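Local coordinates for histidinol-phosphate aminotransferase (Clostridium acetobutylicum, PDB 3FTB), which probably catalyses a pyridoxal 5'-phosphate-dependent amino-group transfer, as expected of a histidinol-phosphate aminotransferase, at residues F98-I103 / D143-V148; S147-N152 / T179-E184. All coordinates share one frame; numbering follows the deposited sequence.

Contact 1 of 2, residues F98-I103 / D143-V148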
loop_
_atom_site.group_PDB
_atom_site.type_symbol
_atom_site.label_atom_id
_atom_site.label_comp_id
_atom_site.label_asym_id
_atom_site.label_seq_id
_atom_site.Cartn_x
_atom_site.Cartn_y
_atom_site.Cartn_z
ATOM N N PHE A 98 11.760 0.365 17.387
ATOM C CA PHE A 98 12.578 0.762 18.535
ATOM C C PHE A 98 11.833 1.635 19.526
ATOM O O PHE A 98 10.798 2.210 19.200
ATOM C CB PHE A 98 13.850 1.454 18.059
ATOM C CG PHE A 98 14.493 0.759 16.914
ATOM C CD1 PHE A 98 15.197 -0.409 17.115
ATOM C CD2 PHE A 98 14.352 1.242 15.625
ATOM C CE1 PHE A 98 15.781 -1.071 16.051
ATOM C CE2 PHE A 98 14.929 0.592 14.562
ATOM C CZ PHE A 98 15.643 -0.575 14.770
ATOM N N GLU A 99 12.377 1.723 20.739
ATOM C CA GLU A 99 11.765 2.507 21.811
ATOM C C GLU A 99 12.506 3.831 22.075
ATOM O O GLU A 99 12.129 4.598 22.963
ATOM C CB GLU A 99 11.596 1.663 23.098
ATOM C CG GLU A 99 12.892 1.028 23.642
ATOM C CD GLU A 99 12.675 0.152 24.886
ATOM O OE1 GLU A 99 13.672 -0.351 25.469
ATOM O OE2 GLU A 99 11.501 -0.037 25.273
ATOM N N LYS A 100 13.546 4.100 21.285
ATOM C CA LYS A 100 14.291 5.352 21.379
ATOM C C LYS A 100 15.234 5.552 20.193
ATOM O O LYS A 100 15.992 4.651 19.832
ATOM C CB LYS A 100 15.080 5.404 22.675
ATOM C CG LYS A 100 15.687 6.750 22.974
ATOM C CD LYS A 100 16.293 6.709 24.357
ATOM C CE LYS A 100 16.711 8.070 24.838
ATOM N NZ LYS A 100 17.236 7.953 26.226
ATOM N N ILE A 101 15.194 6.738 19.593
ATOM C CA ILE A 101 16.008 7.002 18.414
ATOM C C ILE A 101 16.723 8.354 18.482
ATOM O O ILE A 101 16.205 9.321 19.031
ATOM C CB ILE A 101 15.156 6.941 17.124
ATOM C CG1 ILE A 101 16.039 6.656 15.906
ATOM C CG2 ILE A 101 14.385 8.237 16.950
ATOM C CD1 ILE A 101 15.269 6.214 14.638
ATOM N N LEU A 102 17.927 8.406 17.928
ATOM C CA LEU A 102 18.621 9.668 17.690
ATOM C C LEU A 102 18.269 10.161 16.289
ATOM O O LEU A 102 18.583 9.494 15.298
ATOM C CB LEU A 102 20.139 9.465 17.788
ATOM C CG LEU A 102 21.065 10.669 17.622
ATOM C CD1 LEU A 102 21.096 11.425 18.907
ATOM C CD2 LEU A 102 22.461 10.176 17.262
ATOM N N ILE A 103 17.613 11.315 16.203
ATOM C CA ILE A 103 17.309 11.900 14.905
ATOM C C ILE A 103 18.258 13.056 14.641
ATOM O O ILE A 103 18.338 13.998 15.428
ATOM C CB ILE A 103 15.842 12.372 14.787
ATOM C CG1 ILE A 103 14.888 11.297 15.305
ATOM C CG2 ILE A 103 15.515 12.695 13.333
ATOM C CD1 ILE A 103 13.426 11.669 15.216
ATOM N N ASP A 143 25.068 5.361 23.063
ATOM C CA ASP A 143 24.637 4.497 24.167
ATOM C C ASP A 143 23.330 4.993 24.797
ATOM O O ASP A 143 22.756 4.331 25.651
ATOM C CB ASP A 143 25.719 4.400 25.252
ATOM C CG ASP A 143 26.566 3.146 25.132
ATOM O OD1 ASP A 143 26.136 2.189 24.452
ATOM O OD2 ASP A 143 27.661 3.115 25.734
ATOM N N ASP A 144 22.875 6.171 24.392
ATOM C CA ASP A 144 21.644 6.741 24.933
ATOM C C ASP A 144 20.399 6.225 24.208
ATOM O O ASP A 144 19.277 6.368 24.698
ATOM C CB ASP A 144 21.683 8.274 24.847
ATOM C CG ASP A 144 22.380 8.917 26.035
ATOM O OD1 ASP A 144 23.019 9.982 25.855
ATOM O OD2 ASP A 144 22.283 8.358 27.149
ATOM N N VAL A 145 20.600 5.628 23.039
ATOM C CA VAL A 145 19.492 5.271 22.160
ATOM C C VAL A 145 19.582 3.824 21.680
ATOM O O VAL A 145 20.580 3.139 21.903
ATOM C CB VAL A 145 19.460 6.195 20.924
ATOM C CG1 VAL A 145 19.014 7.602 21.312
ATOM C CG2 VAL A 145 20.835 6.247 20.284
ATOM N N ASP A 146 18.520 3.369 21.022
ATOM C CA ASP A 146 18.468 2.026 20.458
ATOM C C ASP A 146 18.792 2.074 18.974
ATOM O O ASP A 146 19.132 1.051 18.367
ATOM C CB ASP A 146 17.071 1.441 20.647
ATOM C CG ASP A 146 16.548 1.642 22.049
ATOM O OD1 ASP A 146 17.243 1.243 23.010
ATOM O OD2 ASP A 146 15.445 2.210 22.189
ATOM N N SER A 147 18.688 3.272 18.400
ATOM C CA SER A 147 18.850 3.452 16.963
ATOM C C SER A 147 19.150 4.902 16.540
ATOM O O SER A 147 18.973 5.843 17.313
ATOM C CB SER A 147 17.597 2.950 16.240
ATOM O OG SER A 147 16.446 3.629 16.713
ATOM N N VAL A 148 19.606 5.052 15.296
ATOM C CA VAL A 148 19.848 6.350 14.682
ATOM C C VAL A 148 19.186 6.315 13.314
ATOM O O VAL A 148 19.152 5.270 12.674
ATOM C CB VAL A 148 21.362 6.622 14.477
ATOM C CG1 VAL A 148 21.592 7.987 13.792
ATOM C CG2 VAL A 148 22.121 6.554 15.802
HETATM O O HOH W 1 18.716 5.967 27.211
#
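Two neighbouring parallel strands of the large mixed sheet, 100-105 and 147-151, meet here at their N-terminal ends; taken end to end, 98-102 and 144-148 run 93° apart, because the residues leading in diverge from the strand pairing. Such adjacent parallel strands, in a sheet flanked by helices, are as expected of the large domain of a fold-type I pyridoxal phosphate enzyme. The regular part is secured by Leu102 N, which donates to Ser147 O at 2.8 Å, in the carbonyl plane and nearly straight at 171°. One step earlier the pairing is frayed. The carbonyl oxygen of Lys100 receives Asp146 N at 3.1 Å, with the donor above the carbonyl plane, and takes weak bonds from both Ser147 N and Ser147 OG.

Ser147 OG occupies the crowded position between its backbone N and carbonyl carbon (chi1 57°), which sets it 3.2 Å from Ile101 CG1. Ser147 CB, placed by the backbone, lies over a face of the Phe98 ring, a CH-pi contact 3.8 Å from the centroid. On the other face of the sheet, Leu102 CD2 lies 3.9 Å from Val148 CG2. Val145, still in the loop, sets CG1 against the backbone of Ile101 and Leu102. The extended Lys100 chain crosses Val145 at about a right angle, and its NZ makes a weak bond to Asp144 O, reinforced by a water bridging the same two atoms.

Glu99 OE1 and Asp146 OD2 stand 4.5 Å apart, so their like charges would probably raise each other's pKa modestly, whereas the buried end relies on backbone bonds and apolar side chains.

Contact 2 of 2, residues S147-N152 / T179-E184; sequences SVIIGN and TIIIDE
Strands 147-151 and 179-183 run parallel with axes 4.5 Å apart and 16° between their directions, joined by five backbone hydrogen bonds that pass back and forth between the strands. They are the two strands of a beta-alpha-beta unit whose helix, 163-176, packs on the face carrying Ile150 and Ile180. The shortest bond, Ile181 N to Val148 O at 2.6 Å, is also almost straight at 176° and lies in the carbonyl plane.

On the face shared by Ile149 and Ile181 the two side chains cross obliquely, and Ile149 CD1 reaches Ile181 CG2 at 3.7 Å. Ile150 and Ile182 instead lie side by side on the other face. Ile182 CG2, anti to its backbone N, extends this row to Asn152 CB at 3.6 Å.

Toward the C-terminal ends of the strands the contact becomes polar. In fold-type I aminotransferases these ends border the cofactor pocket, consistent with a phosphate ion, probably from the crystallisation liquor, about 6 Å from the Glu184 side chain. Asp183 OD2 bonds Tyr111 OH, and Glu184 OE1 forms a salt bridge with Arg211. Asn152 ND2, whose stronger bond goes to Ser195 O, also donates weakly to Glu184 OE2, itself held by Phe197 N; amide and carboxylate planes stand 78° apart.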
loop_
_atom_site.group_PDB
_atom_site.type_symbol
_atom_site.label_atom_id
_atom_site.label_comp_id
_atom_site.label_asym_id
_atom_site.label_seq_id
_atom_site.Cartn_x
_atom_site.Cartn_y
_atom_site.Cartn_z
ATOM N N SER A 147 18.688 3.272 18.400
ATOM C CA SER A 147 18.850 3.452 16.963
ATOM C C SER A 147 19.150 4.902 16.540
ATOM O O SER A 147 18.973 5.843 17.313
ATOM C CB SER A 147 17.597 2.950 16.240
ATOM O OG SER A 147 16.446 3.629 16.713
ATOM N N VAL A 148 19.606 5.052 15.296
ATOM C CA VAL A 148 19.848 6.350 14.682
ATOM C C VAL A 148 19.186 6.315 13.314
ATOM O O VAL A 148 19.152 5.270 12.674
ATOM C CB VAL A 148 21.362 6.622 14.477
ATOM C CG1 VAL A 148 21.592 7.987 13.792
ATOM C CG2 VAL A 148 22.121 6.554 15.802
ATOM N N ILE A 149 18.632 7.444 12.880
ATOM C CA ILE A 149 18.192 7.612 11.493
ATOM C C ILE A 149 18.783 8.911 10.933
ATOM O O ILE A 149 18.694 9.978 11.541
ATOM C CB ILE A 149 16.640 7.577 11.326
ATOM C CG1 ILE A 149 16.251 7.705 9.846
ATOM C CG2 ILE A 149 15.959 8.664 12.170
ATOM C CD1 ILE A 149 14.860 7.193 9.521
ATOM N N ILE A 150 19.407 8.798 9.770
ATOM C CA ILE A 150 20.180 9.887 9.204
ATOM C C ILE A 150 20.035 9.847 7.679
ATOM O O ILE A 150 20.081 8.792 7.081
ATOM C CB ILE A 150 21.659 9.771 9.642
ATOM C CG1 ILE A 150 22.470 10.989 9.210
ATOM C CG2 ILE A 150 22.289 8.495 9.098
ATOM C CD1 ILE A 150 23.896 10.956 9.713
ATOM N N GLY A 151 19.825 11.000 7.055
ATOM C CA GLY A 151 19.645 11.057 5.614
ATOM C C GLY A 151 20.955 11.100 4.848
ATOM O O GLY A 151 21.920 11.733 5.267
ATOM N N ASN A 152 20.983 10.415 3.713
ATOM C CA ASN A 152 22.149 10.412 2.851
ATOM C C ASN A 152 21.728 10.414 1.388
ATOM O O ASN A 152 21.525 9.342 0.816
ATOM C CB ASN A 152 22.972 9.149 3.085
ATOM C CG ASN A 152 24.305 9.186 2.349
ATOM O OD1 ASN A 152 24.850 10.264 2.096
ATOM N ND2 ASN A 152 24.840 8.018 2.012
ATOM N N THR A 179 20.989 -0.133 16.015
ATOM C CA THR A 179 20.611 -0.120 14.603
ATOM C C THR A 179 20.694 1.286 14.000
ATOM O O THR A 179 20.200 2.254 14.579
ATOM C CB THR A 179 19.204 -0.720 14.373
ATOM O OG1 THR A 179 19.169 -2.076 14.838
ATOM C CG2 THR A 179 18.841 -0.684 12.890
ATOM N N ILE A 180 21.323 1.400 12.837
ATOM C CA ILE A 180 21.407 2.696 12.179
ATOM C C ILE A 180 20.670 2.684 10.842
ATOM O O ILE A 180 20.998 1.908 9.953
ATOM C CB ILE A 180 22.874 3.222 12.070
ATOM C CG1 ILE A 180 23.640 2.554 10.934
ATOM C CG2 ILE A 180 23.617 3.061 13.389
ATOM C CD1 ILE A 180 23.870 3.478 9.775
ATOM N N ILE A 181 19.652 3.539 10.735
ATOM C CA ILE A 181 18.782 3.608 9.562
ATOM C C ILE A 181 19.155 4.761 8.642
ATOM O O ILE A 181 19.019 5.927 9.021
ATOM C CB ILE A 181 17.312 3.823 9.969
ATOM C CG1 ILE A 181 16.828 2.698 10.890
ATOM C CG2 ILE A 181 16.433 3.943 8.720
ATOM C CD1 ILE A 181 15.623 3.089 11.708
ATOM N N ILE A 182 19.598 4.442 7.430
ATOM C CA ILE A 182 20.020 5.481 6.496
ATOM C C ILE A 182 19.075 5.649 5.319
ATOM O O ILE A 182 18.984 4.769 4.455
ATOM C CB ILE A 182 21.432 5.234 5.951
ATOM C CG1 ILE A 182 22.400 4.976 7.092
ATOM C CG2 ILE A 182 21.938 6.460 5.232
ATOM C CD1 ILE A 182 23.847 5.040 6.659
ATOM N N ASP A 183 18.389 6.791 5.292
ATOM C CA ASP A 183 17.455 7.128 4.222
ATOM C C ASP A 183 18.199 7.642 2.975
ATOM O O ASP A 183 18.720 8.767 2.956
ATOM C CB ASP A 183 16.451 8.157 4.743
ATOM C CG ASP A 183 15.604 8.773 3.642
ATOM O OD1 ASP A 183 15.746 8.365 2.470
ATOM O OD2 ASP A 183 14.797 9.676 3.959
ATOM N N GLU A 184 18.256 6.807 1.940
ATOM C CA GLU A 184 19.020 7.125 0.738
ATOM C C GLU A 184 18.142 7.318 -0.492
ATOM O O GLU A 184 18.526 6.955 -1.600
ATOM C CB GLU A 184 20.058 6.032 0.472
ATOM C CG GLU A 184 21.274 6.102 1.402
ATOM C CD GLU A 184 22.361 5.147 0.986
ATOM O OE1 GLU A 184 22.270 4.510 -0.105
ATOM O OE2 GLU A 184 23.319 5.037 1.765
#

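Overall arrangement
Coming from the N terminus, after strand 80-84 and helix 87-95, the chain lays down strand 100-105, then passes through helix 110-117, edge strand 121-126 and helix 135-141 before 143-148 returns to close contact 1 across 39 intervening residues. Contact 2 closes a shorter, later loop of 26 residues that contains helix 163-176. The loops follow one another, neither enclosing the other, and share Ser147 and Val148. Strand 147-151 is therefore flanked by 100-105 and 179-183, and the contact centres lie 11 Å apart. Direct links join them: Ile101 CD1 packs on Ile149 CG2, Phe98 CZ on Thr179 CB, and Leu102 O probably accepts from Ile149 N. Together they tie three adjacent parallel strands into the seven-stranded sheet.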